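Local structure of molybdate-binding protein MolA (Haemophilus influenzae, 3PSH) at residues Asp138-Gly143 with Pro281-Leu286; Leu29-Gln34 with Asp158-Ala163; Gln250-Gln255 with Gln261-Lys266; Gly203-His208 with Val291-Ala296; Glu97-Ile102 with Ile107-Ile112. The protein binds molybdate or tungstate, but not sulfate or phosphate, in the periplasm as the solute-binding subunit of the low-affinity molybdate importer MolBCA. All coordinates share one frame; numbering follows the deposited sequence.

Contact 1: Asp138-Gly143 with Pro281-Leu286; sequences DGLKQG and PMPEAL
Leu140 and Pro281 open a largely apolar contact, with no hydrogen bond across it, in which a single leucine serves four residues of the opposing segment. Its CB lies 4.0 Å from CG of the Pro281 ring, so the root of the side chain is already engaged. The two methyls then divide the work. CD1 lies 4.1 Å from Pro283 CD, the two side chains crossing at about a right angle, while CD2 meets Leu286 tip to tip, 3.9 Å from CD1 of that residue. With CG anti to the backbone N (chi1 176°), Leu140 carries the branch point, with both methyls, out toward residues 281-286.

The polar side of the contact is slight. Pro281 O sits 3.6 Å from Leu140 CD1, buried and without a hydrogen-bonding partner. Met282 holds the N-cap position of the second helix, and its backbone carbonyl accepts a bond from Leu286 N.

The contact lies at the start of helix 283-297, just after Gly279 and Tyr280, which bind molybdate. Helix 132-151 supplies Leu140, helix 154-165 packs on Pro283 and Leu286, Met282 packs on Gln27, Asn30 and Ile31 of helix 26-34, and helix 307-319 reaches Pro283 through Tyr314.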
# COMPACT_ATOMS: atom_id res chain seq x y z
N ASP A 138 7.16 -8.50 -8.23
CA ASP A 138 8.13 -9.38 -7.58
C ASP A 138 8.43 -8.91 -6.15
O ASP A 138 8.66 -9.70 -5.27
CB ASP A 138 9.43 -9.32 -8.36
CG ASP A 138 9.36 -10.08 -9.72
OD1 ASP A 138 8.33 -10.77 -9.95
OD2 ASP A 138 10.36 -9.96 -10.49
N GLY A 139 8.27 -7.64 -5.90
CA GLY A 139 8.66 -7.04 -4.58
C GLY A 139 7.56 -7.34 -3.56
O GLY A 139 7.89 -7.58 -2.36
N LEU A 140 6.28 -7.41 -4.01
CA LEU A 140 5.18 -7.68 -3.12
C LEU A 140 5.31 -9.12 -2.74
O LEU A 140 5.27 -9.46 -1.57
CB LEU A 140 3.83 -7.45 -3.86
CG LEU A 140 2.63 -7.81 -2.99
CD1 LEU A 140 2.53 -7.08 -1.69
CD2 LEU A 140 1.40 -7.41 -3.85
N LYS A 141 5.56 -9.98 -3.72
CA LYS A 141 5.70 -11.41 -3.43
C LYS A 141 6.93 -11.61 -2.49
O LYS A 141 6.82 -12.41 -1.53
CB LYS A 141 5.99 -12.24 -4.74
CG LYS A 141 6.29 -13.68 -4.55
CD LYS A 141 6.48 -14.28 -5.95
CE LYS A 141 7.22 -15.61 -5.97
NZ LYS A 141 6.96 -16.63 -4.98
N GLN A 142 8.05 -11.02 -2.81
CA GLN A 142 9.33 -11.21 -2.00
C GLN A 142 9.10 -10.66 -0.56
O GLN A 142 9.51 -11.24 0.46
CB GLN A 142 10.49 -10.52 -2.69
CG GLN A 142 11.72 -10.39 -1.86
CD GLN A 142 12.77 -9.58 -2.57
OE1 GLN A 142 12.77 -8.39 -2.45
NE2 GLN A 142 13.77 -10.25 -3.23
N GLY A 143 8.40 -9.49 -0.51
CA GLY A 143 8.11 -8.91 0.79
C GLY A 143 7.21 -9.70 1.70
O GLY A 143 7.43 -9.85 2.89
N PRO A 281 2.34 -1.50 -3.20
CA PRO A 281 1.31 -2.46 -3.51
C PRO A 281 0.92 -3.22 -2.20
O PRO A 281 1.82 -3.56 -1.39
CB PRO A 281 2.02 -3.40 -4.44
CG PRO A 281 3.55 -3.46 -3.94
CD PRO A 281 3.71 -1.96 -3.65
N MET A 282 -0.35 -3.59 -2.08
CA MET A 282 -0.83 -4.37 -0.96
C MET A 282 -1.66 -5.46 -1.56
O MET A 282 -2.29 -5.24 -2.62
CB MET A 282 -1.72 -3.52 -0.00
CG MET A 282 -1.15 -2.24 0.58
SD MET A 282 -0.29 -2.47 2.23
CE MET A 282 0.82 -3.84 1.89
N PRO A 283 -1.61 -6.67 -0.96
CA PRO A 283 -2.19 -7.81 -1.64
C PRO A 283 -3.65 -7.61 -1.92
O PRO A 283 -4.11 -8.07 -2.99
CB PRO A 283 -2.00 -8.98 -0.64
CG PRO A 283 -1.62 -8.27 0.77
CD PRO A 283 -0.97 -6.98 0.36
N GLU A 284 -4.40 -7.02 -1.00
CA GLU A 284 -5.85 -6.78 -1.27
C GLU A 284 -6.11 -5.77 -2.34
O GLU A 284 -7.20 -5.80 -2.96
CB GLU A 284 -6.63 -6.38 0.02
CG GLU A 284 -6.27 -5.01 0.63
CD GLU A 284 -5.02 -4.91 1.48
OE1 GLU A 284 -4.16 -5.83 1.41
OE2 GLU A 284 -4.91 -3.90 2.22
N ALA A 285 -5.17 -4.86 -2.53
CA ALA A 285 -5.31 -3.80 -3.59
C ALA A 285 -5.23 -4.47 -4.94
O ALA A 285 -6.03 -4.11 -5.79
CB ALA A 285 -4.25 -2.79 -3.46
N LEU A 286 -4.29 -5.41 -5.13
CA LEU A 286 -4.27 -6.22 -6.42
C LEU A 286 -5.53 -7.04 -6.57
O LEU A 286 -6.32 -6.89 -7.54
CB LEU A 286 -3.03 -7.17 -6.50
CG LEU A 286 -1.80 -6.30 -6.86
CD1 LEU A 286 -1.23 -5.26 -5.82
CD2 LEU A 286 -0.64 -7.26 -7.30

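Contact 2: Leu29-Gln34 with Asp158-Ala163; sequences LNIAVQ and DELVKA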
# COMPACT_ATOMS: atom_id res chain seq x y z
N LEU A 29 2.67 -3.74 8.56
CA LEU A 29 1.68 -4.00 9.59
C LEU A 29 0.46 -4.67 8.96
O LEU A 29 -0.02 -5.63 9.50
CB LEU A 29 1.34 -2.68 10.36
CG LEU A 29 0.36 -2.82 11.54
CD1 LEU A 29 0.80 -4.04 12.47
CD2 LEU A 29 0.44 -1.50 12.28
N ASN A 30 -0.04 -4.14 7.83
CA ASN A 30 -1.28 -4.65 7.22
C ASN A 30 -0.97 -6.09 6.74
O ASN A 30 -1.79 -6.94 6.88
CB ASN A 30 -1.64 -3.69 6.06
CG ASN A 30 -2.87 -4.16 5.29
OD1 ASN A 30 -3.82 -4.73 5.90
ND2 ASN A 30 -2.87 -3.87 3.99
N ILE A 31 0.20 -6.30 6.15
CA ILE A 31 0.59 -7.71 5.80
C ILE A 31 0.56 -8.63 7.01
O ILE A 31 0.00 -9.74 6.94
CB ILE A 31 1.91 -7.75 4.95
CG1 ILE A 31 1.72 -7.04 3.57
CG2 ILE A 31 2.48 -9.26 4.90
CD1 ILE A 31 2.97 -6.69 2.89
N ALA A 32 1.19 -8.19 8.10
CA ALA A 32 1.26 -9.04 9.31
C ALA A 32 -0.11 -9.33 9.84
O ALA A 32 -0.35 -10.48 10.33
CB ALA A 32 2.07 -8.37 10.45
N VAL A 33 -1.04 -8.36 9.72
CA VAL A 33 -2.39 -8.62 10.18
C VAL A 33 -2.95 -9.74 9.31
O VAL A 33 -3.69 -10.66 9.77
CB VAL A 33 -3.26 -7.29 10.10
CG1 VAL A 33 -4.77 -7.62 10.21
CG2 VAL A 33 -2.79 -6.30 11.17
N GLN A 34 -2.66 -9.68 8.02
CA GLN A 34 -3.25 -10.68 7.10
C GLN A 34 -2.57 -12.05 7.18
O GLN A 34 -2.96 -13.02 6.53
CB GLN A 34 -3.32 -10.20 5.64
CG GLN A 34 -4.22 -8.93 5.55
CD GLN A 34 -4.20 -8.39 4.11
OE1 GLN A 34 -4.66 -9.08 3.17
NE2 GLN A 34 -3.60 -7.19 3.92
N ASP A 158 2.20 -17.84 1.61
CA ASP A 158 2.09 -18.37 0.27
C ASP A 158 0.66 -18.22 -0.24
O ASP A 158 0.50 -17.93 -1.40
CB ASP A 158 2.56 -19.81 0.19
CG ASP A 158 4.07 -19.94 0.40
OD1 ASP A 158 4.79 -18.98 0.17
OD2 ASP A 158 4.54 -21.06 0.78
N GLU A 159 -0.35 -18.41 0.64
CA GLU A 159 -1.73 -18.28 0.25
C GLU A 159 -2.07 -16.81 -0.06
O GLU A 159 -2.93 -16.48 -0.95
CB GLU A 159 -2.61 -18.73 1.44
CG GLU A 159 -2.43 -20.24 1.65
CD GLU A 159 -2.93 -20.77 2.98
OE1 GLU A 159 -3.22 -19.95 3.92
OE2 GLU A 159 -2.93 -22.04 3.07
N LEU A 160 -1.43 -15.92 0.70
CA LEU A 160 -1.64 -14.46 0.54
C LEU A 160 -1.05 -13.97 -0.79
O LEU A 160 -1.73 -13.21 -1.58
CB LEU A 160 -0.95 -13.71 1.72
CG LEU A 160 -1.31 -12.19 1.66
CD1 LEU A 160 -2.77 -11.82 1.79
CD2 LEU A 160 -0.61 -11.58 2.91
N VAL A 161 0.14 -14.48 -1.15
CA VAL A 161 0.73 -14.17 -2.45
C VAL A 161 -0.18 -14.69 -3.59
O VAL A 161 -0.45 -13.96 -4.55
CB VAL A 161 2.15 -14.78 -2.58
CG1 VAL A 161 2.67 -14.69 -4.06
CG2 VAL A 161 3.14 -14.03 -1.56
N LYS A 162 -0.61 -15.92 -3.47
CA LYS A 162 -1.47 -16.53 -4.53
C LYS A 162 -2.80 -15.71 -4.63
O LYS A 162 -3.20 -15.35 -5.78
CB LYS A 162 -1.72 -18.09 -4.27
CG LYS A 162 -2.44 -18.72 -5.50
CD LYS A 162 -3.18 -20.06 -5.30
CE LYS A 162 -4.26 -20.22 -6.45
NZ LYS A 162 -5.30 -19.06 -6.58
N ALA A 163 -3.43 -15.36 -3.49
CA ALA A 163 -4.63 -14.52 -3.52
C ALA A 163 -4.34 -13.15 -4.18
O ALA A 163 -5.19 -12.65 -5.00
CB ALA A 163 -5.25 -14.34 -2.19
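Leu160 and Gln34 meet where helix 154-165 passes helix 26-34, and the glutamine can be followed outward atom by atom. Its CB lies 4.1 Å from Leu160 CD2, an ordinary methylene-to-methyl contact. From there CG stands anti to the carbonyl carbon (chi1 -62°) and the chain runs on extended, which carries the amide past the leucine, the two side chains crossing at about a right angle. At the tip OE1 comes 3.6 Å from Leu160 CD1, so one methyl touches the base of the glutamine and the other its oxygen.

That oxygen is not left to the hydrocarbon: OE1 is hydrogen-bonded to Tyr314 OH of helix 307-319. The other end of the amide, NE2, is bonded to Glu284 OE1, and turns back on its own helix through two weak bonds, to Asn30 O at 3.5 Å and to Asn30 OD1 at 3.2 Å. Partners at both ends hold the amide plane in a fixed rotation.

In this periplasmic binding protein, helix 26-34 follows strand 21-24 of the N-terminal parallel sheet and carries at its start His26 and Gln27, which bind molybdate. One turn further on, Ile31 adds a looser apolar touch, its CG2 4.3 Å from Leu160 CD2. Leu160 owes its reach to chi1 of -173°, which sets CG opposite the backbone N and points the fork at the other helix. Ile144 of helix 132-151 and Phe318 of helix 307-319 pack against the same leucine.

Contact 3: Gln250-Gln255 with Gln261-Lys266; sequences QILNDQ and QALKDK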
# COMPACT_ATOMS: atom_id res chain seq x y z
N GLN A 250 -14.18 18.26 0.21
CA GLN A 250 -13.21 19.32 -0.07
C GLN A 250 -13.20 19.65 -1.55
O GLN A 250 -13.30 20.83 -1.94
CB GLN A 250 -11.85 18.82 0.38
CG GLN A 250 -10.70 19.72 0.25
CD GLN A 250 -9.61 19.25 1.21
OE1 GLN A 250 -9.92 18.77 2.32
NE2 GLN A 250 -8.37 19.29 0.75
N ILE A 251 -12.98 18.64 -2.38
CA ILE A 251 -12.94 18.83 -3.80
C ILE A 251 -14.31 19.27 -4.37
O ILE A 251 -14.37 20.22 -5.15
CB ILE A 251 -12.49 17.51 -4.47
CG1 ILE A 251 -10.95 17.45 -4.30
CG2 ILE A 251 -12.80 17.57 -5.98
CD1 ILE A 251 -10.38 16.04 -4.67
N LEU A 252 -15.36 18.60 -3.94
CA LEU A 252 -16.70 18.83 -4.46
C LEU A 252 -17.14 20.29 -4.12
O LEU A 252 -17.90 20.87 -4.89
CB LEU A 252 -17.64 17.81 -3.85
CG LEU A 252 -17.98 16.50 -4.58
CD1 LEU A 252 -16.89 16.00 -5.44
CD2 LEU A 252 -18.67 15.38 -3.77
N ASN A 253 -16.69 20.83 -3.00
CA ASN A 253 -17.18 22.16 -2.51
C ASN A 253 -16.19 23.28 -2.88
O ASN A 253 -16.37 24.45 -2.52
CB ASN A 253 -17.37 22.11 -1.01
CG ASN A 253 -18.36 21.00 -0.57
OD1 ASN A 253 -19.24 20.53 -1.34
ND2 ASN A 253 -18.17 20.53 0.67
N ASP A 254 -15.13 22.91 -3.62
CA ASP A 254 -14.08 23.84 -3.98
C ASP A 254 -14.37 24.35 -5.40
O ASP A 254 -14.18 23.65 -6.41
CB ASP A 254 -12.68 23.24 -3.77
CG ASP A 254 -11.61 24.25 -4.02
OD1 ASP A 254 -11.90 25.29 -4.68
OD2 ASP A 254 -10.46 24.06 -3.51
N GLN A 255 -14.87 25.58 -5.49
CA GLN A 255 -15.02 26.19 -6.80
C GLN A 255 -13.82 26.14 -7.78
O GLN A 255 -14.04 26.06 -8.98
CB GLN A 255 -15.64 27.63 -6.66
CG GLN A 255 -16.28 28.20 -8.01
CD GLN A 255 -17.45 27.36 -8.66
OE1 GLN A 255 -18.14 26.57 -7.99
NE2 GLN A 255 -17.65 27.55 -9.98
N GLN A 261 -13.02 18.14 -15.77
CA GLN A 261 -13.88 17.14 -16.39
C GLN A 261 -14.48 16.18 -15.36
O GLN A 261 -15.68 16.01 -15.29
CB GLN A 261 -13.17 16.41 -17.53
CG GLN A 261 -14.01 15.38 -18.39
CD GLN A 261 -13.07 14.42 -19.24
OE1 GLN A 261 -11.78 14.58 -19.30
NE2 GLN A 261 -13.71 13.37 -19.85
N ALA A 262 -13.69 15.57 -14.46
CA ALA A 262 -14.33 14.72 -13.45
C ALA A 262 -15.39 15.43 -12.56
O ALA A 262 -16.32 14.79 -12.09
CB ALA A 262 -13.21 14.04 -12.50
N LEU A 263 -15.15 16.68 -12.19
CA LEU A 263 -16.16 17.42 -11.38
C LEU A 263 -17.52 17.51 -12.16
O LEU A 263 -18.62 17.15 -11.60
CB LEU A 263 -15.62 18.77 -10.95
CG LEU A 263 -14.87 18.75 -9.58
CD1 LEU A 263 -15.74 18.18 -8.43
CD2 LEU A 263 -13.57 17.96 -9.65
N LYS A 264 -17.35 18.07 -13.37
CA LYS A 264 -18.49 18.33 -14.30
C LYS A 264 -19.31 17.04 -14.45
O LYS A 264 -20.57 17.12 -14.57
CB LYS A 264 -18.04 18.80 -15.70
CG LYS A 264 -17.48 20.23 -15.72
CD LYS A 264 -16.56 20.29 -16.95
CE LYS A 264 -16.60 21.61 -17.66
NZ LYS A 264 -15.49 21.73 -18.66
N ASP A 265 -18.61 15.88 -14.49
CA ASP A 265 -19.20 14.58 -14.83
C ASP A 265 -19.63 13.75 -13.57
O ASP A 265 -20.20 12.64 -13.73
CB ASP A 265 -18.30 13.67 -15.80
CG ASP A 265 -18.19 14.24 -17.18
OD1 ASP A 265 -19.20 14.92 -17.54
OD2 ASP A 265 -17.22 13.98 -17.95
N LYS A 266 -19.34 14.34 -12.41
CA LYS A 266 -19.66 13.80 -11.08
C LYS A 266 -18.96 12.49 -10.93
O LYS A 266 -19.55 11.43 -10.61
CB LYS A 266 -21.16 13.58 -10.92
CG LYS A 266 -21.83 14.87 -11.16
CD LYS A 266 -23.19 14.99 -10.60
CE LYS A 266 -23.36 16.49 -10.51
NZ LYS A 266 -24.52 16.82 -9.71
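Ile251 and Leu263 join two short helices of the C-terminal domain, an alpha/beta domain built on a parallel sheet in which strands 237-240 and 268-270 are neighbours. Both helices belong to the connection between those strands.

Contact between the segments is purely apolar. Leu263 is the common partner, and its side chain crosses that of Ile251 at about a right angle. CG2 of Ile251 sits near both leucine methyls, 3.8 Å from Leu263 CD2 and 3.9 Å from Leu263 CD1. A chi1 of -79° turns CG1 of the isoleucine to the N side and leaves CG2, opposite the backbone N, to meet the leucine. Leu252 approaches from the more exposed side with only one methyl, its CD1 resting 3.9 Å from Leu263 CD1. Around the group, Ile238 of strand 237-240 touches both Ile251 and Leu263, Val268 of the next strand touches both leucines, and Trp257 of the linking loop packs on Ile251 and Leu263.

Hydrogen bonds act within the segments instead. The second helix ends in a Schellman motif at Lys266, whose positive phi (61°) turns the chain out of the helix, with Lys266 N bonded to Leu263 O at 3.0 Å.

Contact 4: Gly203-His208 with Val291-Ala296; sequences GLMMEH and VWLAKA
Met206 and Leu293 mark the closest backbone approach of two helical segments, with their CA atoms 7.8 Å apart. Each segment keeps its own helical hydrogen bonds, such as Glu207 N to Gly203 O and Lys295 N to Val291 O, and none passes between them.

One methyl spans the gap. Leu293 holds CG anti to the backbone N (chi1 -180°), which sends its fork across to the other helix, where CD2 lands on the main chain more than on any side chain: it is 4.1 Å from Met206 CA and 4.2 Å from Met205 O. The two methionines border this landing place with their CG methylenes, that of Met205 4.4 Å from Leu293 CD2 and that of Met206 at 4.5 Å. The Met205 side chain also packs on Met271 and Ala277 in nearby loops.

Helix 201-208 is thereby laid against helix 283-297 in the interior, while Leu171 and Leu175 of helix 168-175 pack on Ala294 beside it. With every approach beyond 4 Å and no polar link, the contact rests on dispersion and the exclusion of water, with no directional bond between the two segments.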
# COMPACT_ATOMS: atom_id res chain seq x y z
N GLY A 203 -0.09 4.22 -10.13
CA GLY A 203 -0.30 4.26 -11.63
C GLY A 203 -0.47 2.82 -12.15
O GLY A 203 -1.05 2.61 -13.21
N LEU A 204 0.12 1.80 -11.47
CA LEU A 204 0.01 0.39 -11.86
C LEU A 204 -1.40 -0.08 -11.63
O LEU A 204 -1.99 -0.80 -12.45
CB LEU A 204 0.99 -0.54 -11.10
CG LEU A 204 2.45 -0.35 -11.69
CD1 LEU A 204 3.41 -0.87 -10.70
CD2 LEU A 204 2.54 -1.19 -12.94
N MET A 205 -1.98 0.33 -10.50
CA MET A 205 -3.40 -0.09 -10.26
C MET A 205 -4.30 0.47 -11.34
O MET A 205 -5.12 -0.27 -11.88
CB MET A 205 -3.93 0.38 -8.90
CG MET A 205 -5.39 -0.06 -8.61
SD MET A 205 -5.82 0.63 -6.91
CE MET A 205 -6.06 2.35 -7.27
N MET A 206 -4.02 1.71 -11.72
CA MET A 206 -4.79 2.37 -12.79
C MET A 206 -4.53 1.61 -14.11
O MET A 206 -5.50 1.16 -14.79
CB MET A 206 -4.36 3.80 -12.90
CG MET A 206 -4.83 4.55 -11.63
SD MET A 206 -4.38 6.26 -11.82
CE MET A 206 -4.96 7.09 -10.28
N GLU A 207 -3.29 1.25 -14.41
CA GLU A 207 -3.05 0.57 -15.73
C GLU A 207 -3.75 -0.76 -15.84
O GLU A 207 -4.33 -1.14 -16.90
CB GLU A 207 -1.54 0.33 -15.89
CG GLU A 207 -0.83 1.61 -16.25
CD GLU A 207 0.73 1.43 -16.22
OE1 GLU A 207 1.16 0.24 -16.07
OE2 GLU A 207 1.42 2.42 -16.43
N HIS A 208 -3.73 -1.54 -14.76
CA HIS A 208 -4.31 -2.89 -14.78
C HIS A 208 -5.85 -2.86 -14.90
O HIS A 208 -6.45 -3.82 -15.29
CB HIS A 208 -3.89 -3.66 -13.55
CG HIS A 208 -2.47 -4.13 -13.62
ND1 HIS A 208 -2.09 -5.33 -14.22
CD2 HIS A 208 -1.33 -3.57 -13.13
CE1 HIS A 208 -0.76 -5.47 -14.12
NE2 HIS A 208 -0.28 -4.41 -13.49
N VAL A 291 -9.90 -5.05 -9.36
CA VAL A 291 -11.20 -5.59 -9.91
C VAL A 291 -12.29 -4.50 -9.62
O VAL A 291 -13.07 -4.14 -10.54
CB VAL A 291 -11.59 -6.97 -9.32
CG1 VAL A 291 -12.95 -7.42 -9.88
CG2 VAL A 291 -10.47 -8.03 -9.62
N TRP A 292 -12.34 -3.93 -8.39
CA TRP A 292 -13.27 -2.79 -8.19
C TRP A 292 -13.13 -1.67 -9.21
O TRP A 292 -14.17 -1.19 -9.78
CB TRP A 292 -13.11 -2.24 -6.77
CG TRP A 292 -14.10 -1.08 -6.52
CD1 TRP A 292 -15.34 -1.19 -5.99
CD2 TRP A 292 -13.83 0.31 -6.66
NE1 TRP A 292 -15.93 0.05 -5.87
CE2 TRP A 292 -15.02 1.01 -6.28
CE3 TRP A 292 -12.72 1.07 -7.15
CZ2 TRP A 292 -15.11 2.43 -6.37
CZ3 TRP A 292 -12.83 2.51 -7.27
CH2 TRP A 292 -14.03 3.15 -6.85
N LEU A 293 -11.87 -1.23 -9.47
CA LEU A 293 -11.72 -0.08 -10.33
C LEU A 293 -12.11 -0.52 -11.79
O LEU A 293 -12.72 0.28 -12.54
CB LEU A 293 -10.26 0.46 -10.28
CG LEU A 293 -9.95 1.67 -11.13
CD1 LEU A 293 -10.84 2.87 -10.74
CD2 LEU A 293 -8.46 2.01 -10.92
N ALA A 294 -11.73 -1.75 -12.16
CA ALA A 294 -12.04 -2.24 -13.54
C ALA A 294 -13.56 -2.24 -13.68
O ALA A 294 -14.07 -1.78 -14.70
CB ALA A 294 -11.50 -3.61 -13.76
N LYS A 295 -14.31 -2.73 -12.66
CA LYS A 295 -15.76 -2.84 -12.78
C LYS A 295 -16.41 -1.46 -12.76
O LYS A 295 -17.51 -1.25 -13.34
CB LYS A 295 -16.38 -3.69 -11.62
CG LYS A 295 -16.10 -5.09 -11.55
CD LYS A 295 -16.94 -5.81 -10.38
CE LYS A 295 -18.53 -5.68 -10.35
NZ LYS A 295 -19.20 -6.60 -11.34
N ALA A 296 -15.82 -0.53 -12.01
CA ALA A 296 -16.33 0.81 -11.93
C ALA A 296 -16.23 1.49 -13.31
O ALA A 296 -17.08 2.28 -13.69
CB ALA A 296 -15.55 1.64 -10.82

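Contact 5: Glu97-Ile102 with Ile107-Ile112; sequences EMIKQI and IPVVAI
Ile102 presses its CG2 branch against Val109, the two CG2 methyls only 3.4 Å apart, tighter than usual van der Waals contact. CB of Ile102 adds to the overlap at 3.8 Å from Val109 CG2, the side chains crossing at about a right angle. The same Ile102 methyl also meets Ile107, lying 3.8 Å from its CB and 3.6 Å from its carbonyl O, and so sits against both the loop residue Ile107 and the first strand residue, Val109. It takes this place because CG2 stands anti to the backbone N while CG1, with chi1 of -59°, is turned to the N side.

Helix 96-103 and strand 109-112 are consecutive elements of a beta-alpha-beta unit that begins with strand 87-91, and the contact packs the helix onto the outermost strand of the four-stranded parallel sheet, strand 109-112. Val88 of the neighbouring strand 87-91 lies against both Ile102 and Ile107, and Val90 against Val109; Ile77 of helix 77-82 also reaches Ile102.

Earlier on the helix, Ile99 makes a looser apolar contact, its CG1 4.4 Å from Val109 CG1. The one polar link between the segments is at the turn: Ile107 N gives a nearly straight but weak hydrogen bond to Ile102 O, 3.4 Å long with an N-H...O angle of 168°. Beside this turn, Leu80 and Leu81 of helix 77-82 pack on the Ile107 side chain.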
# COMPACT_ATOMS: atom_id res chain seq x y z
N GLU A 97 20.30 7.21 9.79
CA GLU A 97 20.55 7.55 11.21
C GLU A 97 19.63 6.76 12.16
O GLU A 97 19.99 6.39 13.25
CB GLU A 97 20.37 9.09 11.39
CG GLU A 97 20.37 9.57 12.84
CD GLU A 97 20.11 11.10 12.98
OE1 GLU A 97 19.87 11.76 11.92
OE2 GLU A 97 20.12 11.64 14.10
N MET A 98 18.43 6.51 11.71
CA MET A 98 17.41 5.81 12.46
C MET A 98 17.77 4.33 12.51
O MET A 98 17.65 3.70 13.59
CB MET A 98 16.04 5.98 11.75
CG MET A 98 14.98 5.08 12.34
SD MET A 98 13.43 5.22 11.35
CE MET A 98 12.39 3.95 12.11
N ILE A 99 18.12 3.73 11.36
CA ILE A 99 18.54 2.30 11.36
C ILE A 99 19.77 2.15 12.31
O ILE A 99 19.82 1.19 13.10
CB ILE A 99 18.92 1.86 9.93
CG1 ILE A 99 17.57 1.81 9.20
CG2 ILE A 99 19.65 0.51 9.95
CD1 ILE A 99 17.66 1.60 7.61
N LYS A 100 20.72 3.08 12.22
CA LYS A 100 21.93 3.05 13.06
C LYS A 100 21.55 3.15 14.54
O LYS A 100 22.13 2.42 15.33
CB LYS A 100 22.94 4.15 12.68
CG LYS A 100 24.29 4.07 13.49
CD LYS A 100 25.26 5.05 12.87
CE LYS A 100 26.61 5.19 13.63
NZ LYS A 100 26.41 5.55 15.09
N GLN A 101 20.62 4.06 14.92
CA GLN A 101 20.11 4.09 16.36
C GLN A 101 19.71 2.68 16.84
O GLN A 101 20.06 2.28 17.92
CB GLN A 101 19.00 5.10 16.61
CG GLN A 101 19.49 6.52 16.52
CD GLN A 101 18.50 7.43 17.13
OE1 GLN A 101 18.33 7.38 18.35
NE2 GLN A 101 17.76 8.24 16.29
N ILE A 102 18.95 1.97 16.03
CA ILE A 102 18.43 0.66 16.44
C ILE A 102 19.56 -0.42 16.40
O ILE A 102 19.69 -1.13 17.39
CB ILE A 102 17.24 0.27 15.50
CG1 ILE A 102 16.08 1.34 15.58
CG2 ILE A 102 16.81 -1.10 15.84
CD1 ILE A 102 15.10 1.11 14.45
N ILE A 107 19.49 -4.41 18.18
CA ILE A 107 18.22 -5.01 17.87
C ILE A 107 18.24 -5.18 16.32
O ILE A 107 18.56 -4.22 15.61
CB ILE A 107 17.07 -4.09 18.20
CG1 ILE A 107 16.93 -3.87 19.72
CG2 ILE A 107 15.79 -4.70 17.77
CD1 ILE A 107 16.11 -2.56 19.97
N PRO A 108 17.92 -6.39 15.83
CA PRO A 108 17.94 -6.64 14.35
C PRO A 108 16.87 -5.73 13.69
O PRO A 108 15.79 -5.51 14.23
CB PRO A 108 17.53 -8.15 14.22
CG PRO A 108 17.71 -8.67 15.63
CD PRO A 108 17.49 -7.58 16.58
N VAL A 109 17.19 -5.27 12.48
CA VAL A 109 16.29 -4.42 11.71
C VAL A 109 16.05 -5.07 10.32
O VAL A 109 17.00 -5.53 9.67
CB VAL A 109 17.05 -3.08 11.40
CG1 VAL A 109 16.26 -2.21 10.27
CG2 VAL A 109 17.17 -2.23 12.64
N VAL A 110 14.78 -5.08 9.90
CA VAL A 110 14.44 -5.69 8.64
C VAL A 110 13.65 -4.63 7.86
O VAL A 110 12.60 -4.17 8.32
CB VAL A 110 13.49 -6.87 8.82
CG1 VAL A 110 13.02 -7.49 7.41
CG2 VAL A 110 14.21 -7.96 9.58
N ALA A 111 14.29 -4.18 6.77
CA ALA A 111 13.74 -3.05 5.89
C ALA A 111 12.84 -3.66 4.83
O ALA A 111 13.20 -4.75 4.19
CB ALA A 111 14.93 -2.29 5.26
N ILE A 112 11.65 -3.08 4.69
CA ILE A 112 10.70 -3.63 3.73
C ILE A 112 10.35 -2.51 2.71
O ILE A 112 10.00 -1.41 3.07
CB ILE A 112 9.43 -4.07 4.44
CG1 ILE A 112 9.69 -5.30 5.35
CG2 ILE A 112 8.27 -4.42 3.36
CD1 ILE A 112 10.09 -6.67 4.68

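Contacts 1 and 2 form one buried neighbourhood, their centres about 8 Å apart, and touch through Glu284, whose carboxylate also meets Asn30, and through Met282, packed on Asn30 and Ile31. There apolar packing is interleaved with polar groups near the molybdate site. Contact 4 shares helix 283-297 with contact 1 but lies further along it, buried and with no polar link. Contacts 3 and 5 are local, each joining a helix to an element soon after it in sequence, and their centres lie about 44 Å apart on opposite sides of the chain's centre, one in each sheet-based domain. Contact 5 is mostly buried and has a weak backbone bond, whereas contact 3 is partly exposed and wholly apolar.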